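Alanine glyoxylate transaminase (Thermococcus litoralis, PDB 2ZC0) probably catalyses the pyridoxal-phosphate-dependent transfer of an amino group from alanine to glyoxylate. Local coordinates at residues 117-120 with 121-125; 5-8 with 9-13; 159-162 with 163-167; 361-365 with 366-370; 263-266 with 267-271. All blocks are in the same frame, centred on the assembly; numbering follows the deposited sequence.

Contact 1 (117-120 with 121-125); sequences VLID and PGDVV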
loop_
_atom_site.group_PDB
_atom_site.type_symbol
_atom_site.label_atom_id
_atom_site.label_comp_id
_atom_site.label_asym_id
_atom_site.label_seq_id
_atom_site.Cartn_x
_atom_site.Cartn_y
_atom_site.Cartn_z
ATOM N N VAL A 117 -11.650 4.270 -3.533
ATOM C CA VAL A 117 -12.445 3.529 -2.575
ATOM C C VAL A 117 -12.558 2.049 -2.922
ATOM O O VAL A 117 -12.822 1.222 -2.052
ATOM C CB VAL A 117 -13.877 4.109 -2.506
ATOM C CG1 VAL A 117 -14.802 3.152 -1.778
ATOM C CG2 VAL A 117 -13.859 5.461 -1.809
ATOM N N LEU A 118 -12.334 1.715 -4.186
ATOM C CA LEU A 118 -12.498 0.343 -4.627
ATOM C C LEU A 118 -11.242 -0.436 -4.987
ATOM O O LEU A 118 -11.290 -1.652 -5.093
ATOM C CB LEU A 118 -13.480 0.319 -5.805
ATOM C CG LEU A 118 -14.893 0.861 -5.543
ATOM C CD1 LEU A 118 -15.683 0.839 -6.844
ATOM C CD2 LEU A 118 -15.597 0.027 -4.475
ATOM N N ILE A 119 -10.115 0.243 -5.143
ATOM C CA ILE A 119 -8.888 -0.453 -5.512
ATOM C C ILE A 119 -7.788 -0.523 -4.446
ATOM O O ILE A 119 -7.388 0.496 -3.891
ATOM C CB ILE A 119 -8.265 0.207 -6.757
ATOM C CG1 ILE A 119 -9.247 0.155 -7.920
ATOM C CG2 ILE A 119 -6.961 -0.483 -7.125
ATOM C CD1 ILE A 119 -8.835 1.035 -9.049
ATOM N N ASP A 120 -7.315 -1.729 -4.151
ATOM C CA ASP A 120 -6.197 -1.903 -3.228
ATOM C C ASP A 120 -5.035 -2.209 -4.188
ATOM O O ASP A 120 -5.210 -2.909 -5.189
ATOM C CB ASP A 120 -6.397 -3.104 -2.282
ATOM C CG ASP A 120 -7.155 -2.749 -0.998
ATOM O OD1 ASP A 120 -6.738 -1.809 -0.280
ATOM O OD2 ASP A 120 -8.161 -3.425 -0.698
ATOM N N PRO A 121 -3.839 -1.675 -3.913
ATOM C CA PRO A 121 -2.717 -1.955 -4.813
ATOM C C PRO A 121 -2.570 -3.465 -5.139
ATOM O O PRO A 121 -2.519 -4.300 -4.234
ATOM C CB PRO A 121 -1.528 -1.395 -4.041
ATOM C CG PRO A 121 -2.141 -0.183 -3.354
ATOM C CD PRO A 121 -3.449 -0.748 -2.835
ATOM N N GLY A 122 -2.510 -3.809 -6.428
ATOM C CA GLY A 122 -2.379 -5.203 -6.817
ATOM C C GLY A 122 -3.671 -5.781 -7.378
ATOM O O GLY A 122 -3.667 -6.779 -8.103
ATOM N N ASP A 123 -4.792 -5.160 -7.038
ATOM C CA ASP A 123 -6.080 -5.622 -7.537
ATOM C C ASP A 123 -6.062 -5.613 -9.063
ATOM O O ASP A 123 -5.466 -4.730 -9.685
ATOM C CB ASP A 123 -7.218 -4.693 -7.094
ATOM C CG ASP A 123 -7.687 -4.940 -5.669
ATOM O OD1 ASP A 123 -7.207 -5.881 -5.005
ATOM O OD2 ASP A 123 -8.570 -4.173 -5.222
ATOM N N VAL A 124 -6.712 -6.603 -9.663
ATOM C CA VAL A 124 -6.812 -6.667 -11.115
ATOM C C VAL A 124 -8.149 -6.041 -11.452
ATOM O O VAL A 124 -9.149 -6.332 -10.816
ATOM C CB VAL A 124 -6.830 -8.113 -11.641
ATOM C CG1 VAL A 124 -7.397 -8.142 -13.073
ATOM C CG2 VAL A 124 -5.429 -8.694 -11.613
ATOM N N VAL A 125 -8.168 -5.151 -12.427
ATOM C CA VAL A 125 -9.427 -4.565 -12.843
ATOM C C VAL A 125 -9.508 -4.872 -14.329
ATOM O O VAL A 125 -8.545 -4.642 -15.064
ATOM C CB VAL A 125 -9.488 -3.032 -12.599
ATOM C CG1 VAL A 125 -8.200 -2.387 -12.970
ATOM C CG2 VAL A 125 -10.609 -2.435 -13.410
HETATM O O HOH W 1 -10.403 -3.299 -7.144
HETATM O O HOH W 2 -9.309 -4.892 -2.570
#
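The carboxylate of D123 turns one face to the backbone of D120. D120 N comes down on OD2 of D123 at 2.9 Å, from well above the carboxylate plane (69° out of it). The N-H still points almost straight at the oxygen (175°). D120 O lies over the same face, 3.2 Å from D123 CG. From other directions OD2 takes two water hydrogens. One water, 2.8 Å from D123 OD2, also donates to L118 O. The other bridges D123 OD2 to D120 OD2. OD2 thus has three donors, while OD1 of D123 makes a salt bridge with K174. Both aspartate CG atoms stand opposite their own carbonyl carbon, chi1 -80° at D123, which folds the D123 carboxylate back over D120. The D120 carboxylate is buried between subunits, and its OD2 accepts G9 N of the second subunit. D123 N returns a bond of 2.9 Å to D120 O. P121 and G122 fill the corner, and the positive phi of G122 suits a residue without a side chain. This is a type II beta turn, which leads here from the end of helix 106-118 into strand 124-129 of the large mixed sheet.

Contact 2 (5-8 with 9-13); sequences KYLA and GRANW
A8 and A11 span the tight turn that leads into the short 3-10 segment 9-13, near the N terminus. A11 N donates to A8 O at 2.9 Å, the i to i+3 spacing of such a turn. The donor sits well above the carbonyl plane, with an N-H...O angle of 153°. N12 N to G9 O and W13 N to R10 O carry the same pattern onward. L7 packs its CB against A11 CB at 4.1 Å, and L7 CD2 is as near. A8 CB touches R10 CG at 3.9 Å. R10 CG lies between its own backbone N and carbonyl carbon (chi1 45°), which sets it beside A8. The chain then bends and carries the guanidinium away, where W13 CZ3 lies 3.6 Å above one face, offset toward the rim. OD1 of D120 in the second subunit accepts R10 N, perhaps weakly. The chemistry is divided: short backbone bonds and small aliphatic contacts hold the turn, while amides at its start face an acid of another subunit.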
loop_
_atom_site.group_PDB
_atom_site.type_symbol
_atom_site.label_atom_id
_atom_site.label_comp_id
_atom_site.label_asym_id
_atom_site.label_seq_id
_atom_site.Cartn_x
_atom_site.Cartn_y
_atom_site.Cartn_z
ATOM N N LYS A 5 14.371 11.557 -4.372
ATOM C CA LYS A 5 14.509 10.848 -3.096
ATOM C C LYS A 5 13.366 11.093 -2.113
ATOM O O LYS A 5 13.174 10.322 -1.166
ATOM C CB LYS A 5 15.834 11.227 -2.421
ATOM C CG LYS A 5 17.025 11.302 -3.376
ATOM C CD LYS A 5 18.352 11.512 -2.632
ATOM C CE LYS A 5 18.922 10.202 -2.052
ATOM N NZ LYS A 5 18.062 9.497 -1.036
ATOM N N TYR A 6 12.605 12.161 -2.326
ATOM C CA TYR A 6 11.495 12.465 -1.432
ATOM C C TYR A 6 10.173 11.899 -1.938
ATOM O O TYR A 6 9.173 11.898 -1.213
ATOM C CB TYR A 6 11.382 13.984 -1.230
ATOM C CG TYR A 6 12.710 14.629 -0.880
ATOM C CD1 TYR A 6 13.623 14.968 -1.881
ATOM C CD2 TYR A 6 13.079 14.849 0.455
ATOM C CE1 TYR A 6 14.870 15.506 -1.573
ATOM C CE2 TYR A 6 14.332 15.390 0.774
ATOM C CZ TYR A 6 15.218 15.714 -0.250
ATOM O OH TYR A 6 16.455 16.247 0.023
ATOM N N LEU A 7 10.165 11.404 -3.174
ATOM C CA LEU A 7 8.942 10.849 -3.756
ATOM C C LEU A 7 8.412 9.647 -2.990
ATOM O O LEU A 7 9.156 8.960 -2.298
ATOM C CB LEU A 7 9.180 10.429 -5.220
ATOM C CG LEU A 7 9.410 11.524 -6.260
ATOM C CD1 LEU A 7 9.828 10.877 -7.557
ATOM C CD2 LEU A 7 8.159 12.353 -6.461
ATOM N N ALA A 8 7.113 9.402 -3.090
ATOM C CA ALA A 8 6.562 8.229 -2.431
ATOM C C ALA A 8 6.837 7.111 -3.438
ATOM O O ALA A 8 6.931 7.365 -4.640
ATOM C CB ALA A 8 5.069 8.398 -2.211
ATOM N N GLY A 9 6.993 5.883 -2.956
ATOM C CA GLY A 9 7.231 4.779 -3.870
ATOM C C GLY A 9 6.116 4.729 -4.907
ATOM O O GLY A 9 6.378 4.588 -6.089
ATOM N N ARG A 10 4.868 4.880 -4.470
ATOM C CA ARG A 10 3.744 4.831 -5.394
ATOM C C ARG A 10 3.778 5.899 -6.487
ATOM O O ARG A 10 3.006 5.823 -7.434
ATOM C CB ARG A 10 2.419 4.897 -4.635
ATOM C CG ARG A 10 2.355 5.937 -3.535
ATOM C CD ARG A 10 0.924 6.080 -3.030
ATOM N NE ARG A 10 0.304 4.775 -2.799
ATOM C CZ ARG A 10 -0.939 4.444 -3.160
ATOM N NH1 ARG A 10 -1.723 5.321 -3.778
ATOM N NH2 ARG A 10 -1.392 3.225 -2.911
ATOM N N ALA A 11 4.665 6.884 -6.362
ATOM C CA ALA A 11 4.772 7.924 -7.373
ATOM C C ALA A 11 5.319 7.262 -8.647
ATOM O O ALA A 11 5.088 7.734 -9.753
ATOM C CB ALA A 11 5.720 9.051 -6.901
ATOM N N ASN A 12 6.045 6.156 -8.471
ATOM C CA ASN A 12 6.607 5.397 -9.590
ATOM C C ASN A 12 5.523 4.749 -10.463
ATOM O O ASN A 12 5.806 4.348 -11.593
ATOM C CB ASN A 12 7.556 4.301 -9.087
ATOM C CG ASN A 12 8.923 4.843 -8.643
ATOM O OD1 ASN A 12 9.733 4.110 -8.043
ATOM N ND2 ASN A 12 9.190 6.108 -8.943
ATOM N N TRP A 13 4.298 4.621 -9.944
ATOM C CA TRP A 13 3.209 4.016 -10.712
ATOM C C TRP A 13 2.628 5.044 -11.686
ATOM O O TRP A 13 1.822 4.709 -12.565
ATOM C CB TRP A 13 2.098 3.484 -9.781
ATOM C CG TRP A 13 2.523 2.332 -8.884
ATOM C CD1 TRP A 13 3.531 1.437 -9.123
ATOM C CD2 TRP A 13 1.919 1.924 -7.646
ATOM N NE1 TRP A 13 3.591 0.505 -8.119
ATOM C CE2 TRP A 13 2.613 0.782 -7.199
ATOM C CE3 TRP A 13 0.858 2.419 -6.871
ATOM C CZ2 TRP A 13 2.280 0.119 -6.009
ATOM C CZ3 TRP A 13 0.528 1.758 -5.686
ATOM C CH2 TRP A 13 1.241 0.620 -5.268
#

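Contact 3 (159-162 with 163-167); sequences DLLE and EKIKE
L161 overlaps I165 one turn further along the helix. Its CD2 presses on I165 CD1 at 3.5 Å, closer than usual van der Waals contact, and the two side chains cross obliquely. L161 CG stands opposite its backbone N (chi1 -155°), which swings the branch forward along the helix to meet I165. I165 CG1 also lies 3.3 Å from L161 O. E162 and K166 form a second pair with the same spacing. K166 is extended beyond CG and lays its CE 3.5 Å from E162 OE1. K166 NZ is 3.8 Å from the same oxygen, a long salt bridge. The stronger partners of E162 OE1 lie on helix 194-207: the hydroxyl of Y207 and the ammonium of K206. This oxygen therefore faces two lysines, which would probably stabilise its negative charge. The aliphatic part of K166 also passes the carbonyl of the turn before, with CG 3.1 Å from E162 O. Main-chain bonds tie the turns together: K164 N to L160 O, I165 N to L161 O and K166 N to E162 O, each 2.9 Å. L161 reaches L200, and I165 packs on I203 and Y207. L160 rests on V149 and P150 of strand 145-152, while D159, E163 and E167 are exposed. This is the i to i+4 pattern of an amphipathic helix, here in a stretch predicted to be coiled coil.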
loop_
_atom_site.group_PDB
_atom_site.type_symbol
_atom_site.label_atom_id
_atom_site.label_comp_id
_atom_site.label_asym_id
_atom_site.label_seq_id
_atom_site.Cartn_x
_atom_site.Cartn_y
_atom_site.Cartn_z
ATOM N N ASP A 159 -18.121 -13.036 -24.329
ATOM C CA ASP A 159 -17.719 -14.438 -24.219
ATOM C C ASP A 159 -16.239 -14.513 -23.827
ATOM O O ASP A 159 -15.831 -15.359 -23.027
ATOM C CB ASP A 159 -17.951 -15.175 -25.540
ATOM C CG ASP A 159 -17.241 -14.525 -26.700
ATOM O OD1 ASP A 159 -17.539 -13.352 -27.009
ATOM O OD2 ASP A 159 -16.378 -15.186 -27.308
ATOM N N LEU A 160 -15.431 -13.621 -24.391
ATOM C CA LEU A 160 -14.013 -13.604 -24.067
ATOM C C LEU A 160 -13.838 -13.055 -22.646
ATOM O O LEU A 160 -12.839 -13.319 -21.978
ATOM C CB LEU A 160 -13.249 -12.760 -25.094
ATOM C CG LEU A 160 -13.165 -13.385 -26.498
ATOM C CD1 LEU A 160 -12.491 -12.416 -27.457
ATOM C CD2 LEU A 160 -12.393 -14.699 -26.447
ATOM N N LEU A 161 -14.837 -12.309 -22.184
ATOM C CA LEU A 161 -14.818 -11.747 -20.840
ATOM C C LEU A 161 -14.799 -12.879 -19.808
ATOM O O LEU A 161 -13.959 -12.888 -18.899
ATOM C CB LEU A 161 -16.061 -10.878 -20.611
ATOM C CG LEU A 161 -16.047 -9.746 -19.574
ATOM C CD1 LEU A 161 -17.475 -9.532 -19.085
ATOM C CD2 LEU A 161 -15.120 -10.068 -18.400
ATOM N N GLU A 162 -15.721 -13.834 -19.953
ATOM C CA GLU A 162 -15.821 -14.958 -19.015
ATOM C C GLU A 162 -14.613 -15.877 -19.051
ATOM O O GLU A 162 -14.255 -16.496 -18.039
ATOM C CB GLU A 162 -17.082 -15.793 -19.273
ATOM C CG GLU A 162 -17.208 -16.954 -18.290
ATOM C CD GLU A 162 -18.575 -17.610 -18.295
ATOM O OE1 GLU A 162 -18.882 -18.325 -17.315
ATOM O OE2 GLU A 162 -19.343 -17.418 -19.266
ATOM N N GLU A 163 -13.995 -15.985 -20.221
ATOM C CA GLU A 163 -12.814 -16.821 -20.361
ATOM C C GLU A 163 -11.677 -16.121 -19.644
ATOM O O GLU A 163 -10.860 -16.761 -18.999
ATOM C CB GLU A 163 -12.444 -17.022 -21.833
ATOM C CG GLU A 163 -11.257 -17.967 -22.021
ATOM C CD GLU A 163 -11.425 -19.284 -21.260
ATOM O OE1 GLU A 163 -12.457 -19.969 -21.472
ATOM O OE2 GLU A 163 -10.531 -19.636 -20.452
ATOM N N LYS A 164 -11.621 -14.799 -19.758
ATOM C CA LYS A 164 -10.571 -14.053 -19.072
ATOM C C LYS A 164 -10.759 -14.253 -17.574
ATOM O O LYS A 164 -9.823 -14.609 -16.860
ATOM C CB LYS A 164 -10.649 -12.563 -19.415
ATOM C CG LYS A 164 -9.688 -11.693 -18.597
ATOM C CD LYS A 164 -8.226 -12.115 -18.750
ATOM C CE LYS A 164 -7.642 -11.723 -20.102
ATOM N NZ LYS A 164 -6.200 -12.128 -20.228
ATOM N N ILE A 165 -11.989 -14.048 -17.113
ATOM C CA ILE A 165 -12.310 -14.207 -15.700
ATOM C C ILE A 165 -11.900 -15.592 -15.204
ATOM O O ILE A 165 -11.276 -15.710 -14.155
ATOM C CB ILE A 165 -13.811 -13.956 -15.458
ATOM C CG1 ILE A 165 -14.103 -12.465 -15.653
ATOM C CG2 ILE A 165 -14.214 -14.412 -14.060
ATOM C CD1 ILE A 165 -15.583 -12.107 -15.639
ATOM N N LYS A 166 -12.224 -16.639 -15.962
ATOM C CA LYS A 166 -11.851 -18.001 -15.566
ATOM C C LYS A 166 -10.336 -18.154 -15.614
ATOM O O LYS A 166 -9.742 -18.878 -14.816
ATOM C CB LYS A 166 -12.493 -19.027 -16.496
ATOM C CG LYS A 166 -14.009 -19.110 -16.409
ATOM C CD LYS A 166 -14.550 -20.202 -17.339
ATOM C CE LYS A 166 -16.033 -20.428 -17.113
ATOM N NZ LYS A 166 -16.635 -21.328 -18.139
ATOM N N GLU A 167 -9.715 -17.467 -16.559
ATOM C CA GLU A 167 -8.272 -17.515 -16.704
ATOM C C GLU A 167 -7.643 -16.928 -15.413
ATOM O O GLU A 167 -6.793 -17.561 -14.785
ATOM C CB GLU A 167 -7.884 -16.696 -17.943
ATOM C CG GLU A 167 -6.660 -17.162 -18.705
ATOM C CD GLU A 167 -6.849 -17.014 -20.219
ATOM O OE1 GLU A 167 -7.504 -17.900 -20.830
ATOM O OE2 GLU A 167 -6.363 -16.007 -20.789
#

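Contact 4 (361-365 with 366-370); sequences VVVPG and KPFYT. With IMD (imidazole), chain G.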
loop_
_atom_site.group_PDB
_atom_site.type_symbol
_atom_site.label_atom_id
_atom_site.label_comp_id
_atom_site.label_asym_id
_atom_site.label_seq_id
_atom_site.Cartn_x
_atom_site.Cartn_y
_atom_site.Cartn_z
ATOM N N VAL A 361 -3.546 17.123 -36.626
ATOM C CA VAL A 361 -3.295 16.394 -35.387
ATOM C C VAL A 361 -4.260 15.243 -35.109
ATOM O O VAL A 361 -5.472 15.420 -35.159
ATOM C CB VAL A 361 -3.355 17.337 -34.157
ATOM C CG1 VAL A 361 -2.909 16.595 -32.931
ATOM C CG2 VAL A 361 -2.496 18.571 -34.389
ATOM N N VAL A 362 -3.706 14.076 -34.798
ATOM C CA VAL A 362 -4.492 12.889 -34.474
ATOM C C VAL A 362 -3.846 12.243 -33.240
ATOM O O VAL A 362 -2.774 12.678 -32.814
ATOM C CB VAL A 362 -4.481 11.857 -35.638
ATOM C CG1 VAL A 362 -5.103 12.461 -36.900
ATOM C CG2 VAL A 362 -3.061 11.414 -35.907
ATOM N N VAL A 363 -4.483 11.214 -32.674
ATOM C CA VAL A 363 -3.937 10.525 -31.495
ATOM C C VAL A 363 -3.455 9.098 -31.818
ATOM O O VAL A 363 -4.213 8.289 -32.337
ATOM C CB VAL A 363 -4.987 10.439 -30.343
ATOM C CG1 VAL A 363 -4.379 9.750 -29.146
ATOM C CG2 VAL A 363 -5.461 11.830 -29.955
ATOM N N PRO A 364 -2.194 8.780 -31.477
ATOM C CA PRO A 364 -1.465 7.515 -31.660
ATOM C C PRO A 364 -2.193 6.164 -31.535
ATOM O O PRO A 364 -1.733 5.160 -32.108
ATOM C CB PRO A 364 -0.309 7.645 -30.673
ATOM C CG PRO A 364 0.020 9.100 -30.776
ATOM C CD PRO A 364 -1.344 9.762 -30.773
ATOM N N GLY A 365 -3.290 6.107 -30.783
ATOM C CA GLY A 365 -4.041 4.856 -30.669
ATOM C C GLY A 365 -3.462 3.756 -29.792
ATOM O O GLY A 365 -4.121 3.247 -28.880
ATOM N N LYS A 366 -2.218 3.387 -30.066
ATOM C CA LYS A 366 -1.532 2.346 -29.310
ATOM C C LYS A 366 -1.597 2.487 -27.789
ATOM O O LYS A 366 -1.716 1.482 -27.071
ATOM C CB LYS A 366 -0.060 2.291 -29.712
ATOM C CG LYS A 366 0.736 1.267 -28.926
ATOM C CD LYS A 366 0.430 -0.129 -29.419
ATOM C CE LYS A 366 1.039 -1.193 -28.537
ATOM N NZ LYS A 366 0.261 -1.387 -27.273
ATOM N N PRO A 367 -1.499 3.724 -27.270
ATOM C CA PRO A 367 -1.547 3.934 -25.818
ATOM C C PRO A 367 -2.848 3.477 -25.166
ATOM O O PRO A 367 -2.876 3.187 -23.972
ATOM C CB PRO A 367 -1.327 5.440 -25.685
ATOM C CG PRO A 367 -0.501 5.765 -26.898
ATOM C CD PRO A 367 -1.226 4.998 -27.958
ATOM N N PHE A 368 -3.919 3.396 -25.950
ATOM C CA PHE A 368 -5.216 2.970 -25.428
ATOM C C PHE A 368 -5.388 1.461 -25.258
ATOM O O PHE A 368 -6.403 1.034 -24.716
ATOM C CB PHE A 368 -6.351 3.484 -26.324
ATOM C CG PHE A 368 -6.406 4.978 -26.456
ATOM C CD1 PHE A 368 -5.424 5.662 -27.162
ATOM C CD2 PHE A 368 -7.469 5.697 -25.911
ATOM C CE1 PHE A 368 -5.497 7.037 -27.332
ATOM C CE2 PHE A 368 -7.551 7.067 -26.074
ATOM C CZ PHE A 368 -6.563 7.739 -26.787
ATOM N N TYR A 369 -4.418 0.661 -25.711
ATOM C CA TYR A 369 -4.491 -0.813 -25.600
ATOM C C TYR A 369 -3.830 -1.345 -24.333
ATOM O O TYR A 369 -2.822 -0.800 -23.874
ATOM C CB TYR A 369 -3.851 -1.486 -26.829
ATOM C CG TYR A 369 -4.637 -1.270 -28.106
ATOM C CD1 TYR A 369 -5.386 -2.310 -28.680
ATOM C CD2 TYR A 369 -4.696 -0.010 -28.701
ATOM C CE1 TYR A 369 -6.178 -2.094 -29.808
ATOM C CE2 TYR A 369 -5.487 0.217 -29.828
ATOM C CZ TYR A 369 -6.226 -0.835 -30.371
ATOM O OH TYR A 369 -7.031 -0.602 -31.454
ATOM N N THR A 370 -4.397 -2.428 -23.794
ATOM C CA THR A 370 -3.928 -3.051 -22.554
ATOM C C THR A 370 -2.869 -4.121 -22.781
ATOM O O THR A 370 -2.359 -4.736 -21.841
ATOM C CB THR A 370 -5.128 -3.650 -21.761
ATOM O OG1 THR A 370 -5.648 -4.809 -22.437
ATOM C CG2 THR A 370 -6.240 -2.609 -21.653
HETATM N N1 IMD G . -2.060 2.194 -21.624
HETATM C C2 IMD G . -1.960 1.023 -21.006
HETATM N N3 IMD G . -2.014 1.229 -19.696
HETATM C C4 IMD G . -2.152 2.562 -19.483
HETATM C C5 IMD G . -2.181 3.166 -20.689
#
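V363 and F368 make the tight part of this 3-10 turn, 366-368, in the loop between strands 360-361 and 377-381. V363 CG1 meets F368 CE1 at 3.4 Å, at the ring edge and in plane, the side chains crossing at about a right angle. F368 CG stands opposite its carbonyl carbon (chi1 -60°), which swings the ring back toward V363. This side chain is about 7 Å from the bound aminopyridoxal phosphate and packs on P187, R379 and N186 of the cofactor pocket. With an alanine here, V363 CG1 would probably lose its ring partner and a gap open beside N186. P364 CB touches P367 CD more loosely, at 3.9 Å. G365 O accepts F368 N at 2.9 Å and meets the Y369 ring edge. On the looser side, K366 leads away to D371 O and S373 O. P367 O accepts N1 of an imidazole, probably from the crystallisation liquor. Inside, carbon contacts and backbone bonds hold the turn; the lysine ammonium and P367 O turn to polar partners.

Contact 5 (263-266 with 267-271); sequences EILK and KVLMQ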
loop_
_atom_site.group_PDB
_atom_site.type_symbol
_atom_site.label_atom_id
_atom_site.label_comp_id
_atom_site.label_asym_id
_atom_site.label_seq_id
_atom_site.Cartn_x
_atom_site.Cartn_y
_atom_site.Cartn_z
ATOM N N GLU A 263 -22.713 1.261 1.222
ATOM C CA GLU A 263 -21.427 1.612 1.782
ATOM C C GLU A 263 -20.473 2.276 0.792
ATOM O O GLU A 263 -19.670 3.123 1.178
ATOM C CB GLU A 263 -20.796 0.368 2.405
ATOM C CG GLU A 263 -21.599 -0.246 3.578
ATOM C CD GLU A 263 -22.904 -0.936 3.149
ATOM O OE1 GLU A 263 -22.935 -1.585 2.077
ATOM O OE2 GLU A 263 -23.899 -0.842 3.900
ATOM N N ILE A 264 -20.541 1.897 -0.481
ATOM C CA ILE A 264 -19.674 2.518 -1.480
ATOM C C ILE A 264 -20.025 4.001 -1.561
ATOM O O ILE A 264 -19.141 4.858 -1.472
ATOM C CB ILE A 264 -19.828 1.845 -2.868
ATOM C CG1 ILE A 264 -19.165 0.470 -2.841
ATOM C CG2 ILE A 264 -19.192 2.703 -3.956
ATOM C CD1 ILE A 264 -19.424 -0.349 -4.075
ATOM N N LEU A 265 -21.313 4.309 -1.700
ATOM C CA LEU A 265 -21.743 5.709 -1.761
ATOM C C LEU A 265 -21.300 6.484 -0.505
ATOM O O LEU A 265 -20.832 7.627 -0.598
ATOM C CB LEU A 265 -23.267 5.784 -1.893
ATOM C CG LEU A 265 -23.914 7.162 -1.701
ATOM C CD1 LEU A 265 -23.560 8.070 -2.871
ATOM C CD2 LEU A 265 -25.440 6.981 -1.601
ATOM N N LYS A 266 -21.451 5.845 0.656
ATOM C CA LYS A 266 -21.088 6.446 1.941
ATOM C C LYS A 266 -19.602 6.821 1.992
ATOM O O LYS A 266 -19.247 7.928 2.403
ATOM C CB LYS A 266 -21.405 5.469 3.084
ATOM C CG LYS A 266 -21.106 5.971 4.502
ATOM C CD LYS A 266 -21.096 4.799 5.496
ATOM C CE LYS A 266 -21.133 5.265 6.963
ATOM N NZ LYS A 266 -22.471 5.781 7.390
ATOM N N LYS A 267 -18.744 5.899 1.566
ATOM C CA LYS A 267 -17.312 6.141 1.570
ATOM C C LYS A 267 -16.862 7.099 0.478
ATOM O O LYS A 267 -15.913 7.851 0.660
ATOM C CB LYS A 267 -16.540 4.826 1.453
ATOM C CG LYS A 267 -16.492 4.053 2.755
ATOM C CD LYS A 267 -15.868 4.934 3.855
ATOM C CE LYS A 267 -15.815 4.216 5.181
ATOM N NZ LYS A 267 -14.453 4.337 5.789
ATOM N N VAL A 268 -17.522 7.070 -0.667
ATOM C CA VAL A 268 -17.134 7.990 -1.718
ATOM C C VAL A 268 -17.418 9.409 -1.257
ATOM O O VAL A 268 -16.703 10.340 -1.609
ATOM C CB VAL A 268 -17.910 7.746 -2.997
ATOM C CG1 VAL A 268 -17.711 8.925 -3.944
ATOM C CG2 VAL A 268 -17.428 6.456 -3.651
ATOM N N LEU A 269 -18.474 9.556 -0.469
ATOM C CA LEU A 269 -18.884 10.848 0.048
ATOM C C LEU A 269 -17.970 11.314 1.204
ATOM O O LEU A 269 -17.583 12.472 1.248
ATOM C CB LEU A 269 -20.338 10.751 0.514
ATOM C CG LEU A 269 -21.379 11.755 -0.002
ATOM C CD1 LEU A 269 -21.172 12.057 -1.479
ATOM C CD2 LEU A 269 -22.778 11.165 0.240
ATOM N N MET A 270 -17.642 10.410 2.131
ATOM C CA MET A 270 -16.780 10.730 3.275
ATOM C C MET A 270 -15.413 11.237 2.864
ATOM O O MET A 270 -14.855 12.106 3.516
ATOM C CB MET A 270 -16.551 9.507 4.158
ATOM C CG MET A 270 -17.645 9.139 5.138
ATOM S SD MET A 270 -17.034 7.839 6.297
ATOM C CE MET A 270 -18.534 7.499 7.233
ATOM N N GLN A 271 -14.860 10.676 1.792
ATOM C CA GLN A 271 -13.531 11.091 1.344
ATOM C C GLN A 271 -13.505 12.332 0.456
ATOM O O GLN A 271 -12.481 13.005 0.379
ATOM C CB GLN A 271 -12.834 9.950 0.597
ATOM C CG GLN A 271 -13.522 9.565 -0.702
ATOM C CD GLN A 271 -12.648 8.750 -1.662
ATOM O OE1 GLN A 271 -11.576 8.258 -1.301
ATOM N NE2 GLN A 271 -13.122 8.598 -2.890
#
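K266 and M270 reach each other through different first torsions. K266 CG stands opposite its backbone N (chi1 -179°), whereas M270 CG stands opposite its carbonyl carbon (chi1 -80°). Both lie on helix 262-272, one turn apart, and the side chains run side by side, pointing the same way. K266 CE meets M270 CE at 3.4 Å, tighter than usual van der Waals contact. The lysine then bends at its last torsion, while the methionine is extended beyond CG. Were K266 replaced by an alanine, the M270 methyl would probably lose its aliphatic neighbour and the thioether could turn more freely. I264 and V268 form a second pair, with CG2 of I264 4.2 Å from CG2 of V268. They face helix 106-118, where I264 packs on L118 and V268 on L114. L265 CD1 and L269 CD2 are further apart, at 4.5 Å, and both side chains rest on V102 of strand 101-104. The end of K267 leads away from the helix. Its NZ donates to I14 O and A11 O of the second subunit, while E263 OE1 accepts Y3 N there. The helix lies between these elements and the second subunit; K266 and M270 also touch A170 and K171 of the fourth subunit. Backbone bonds hold the successive turns, K267 N to E263 O among them. V268 N sits 2.9 Å from I264 O, nearly in line with the carbonyl bond.

Overall arrangement
Contacts 3 and 5 are both short runs of helix with i to i+4 pairs, but in different settings. Contact 3 packs within its own subunit and has charged residues outside. Contact 5 touches two other subunits besides its own chain. Contacts 1 and 2 are the most buried and rely on backbone bonds at tight turns. They touch where P121 CB meets W13 CH2 at 3.6 Å, and both reach other subunits. Contact 5 packs on contact 1 through V117 and L118, so helices 106-118 and 262-272 pack on each other. Contact 4 stands apart, its centre about 33 Å from that of contact 5 and its F368 side chain about 7 Å from the bound cofactor.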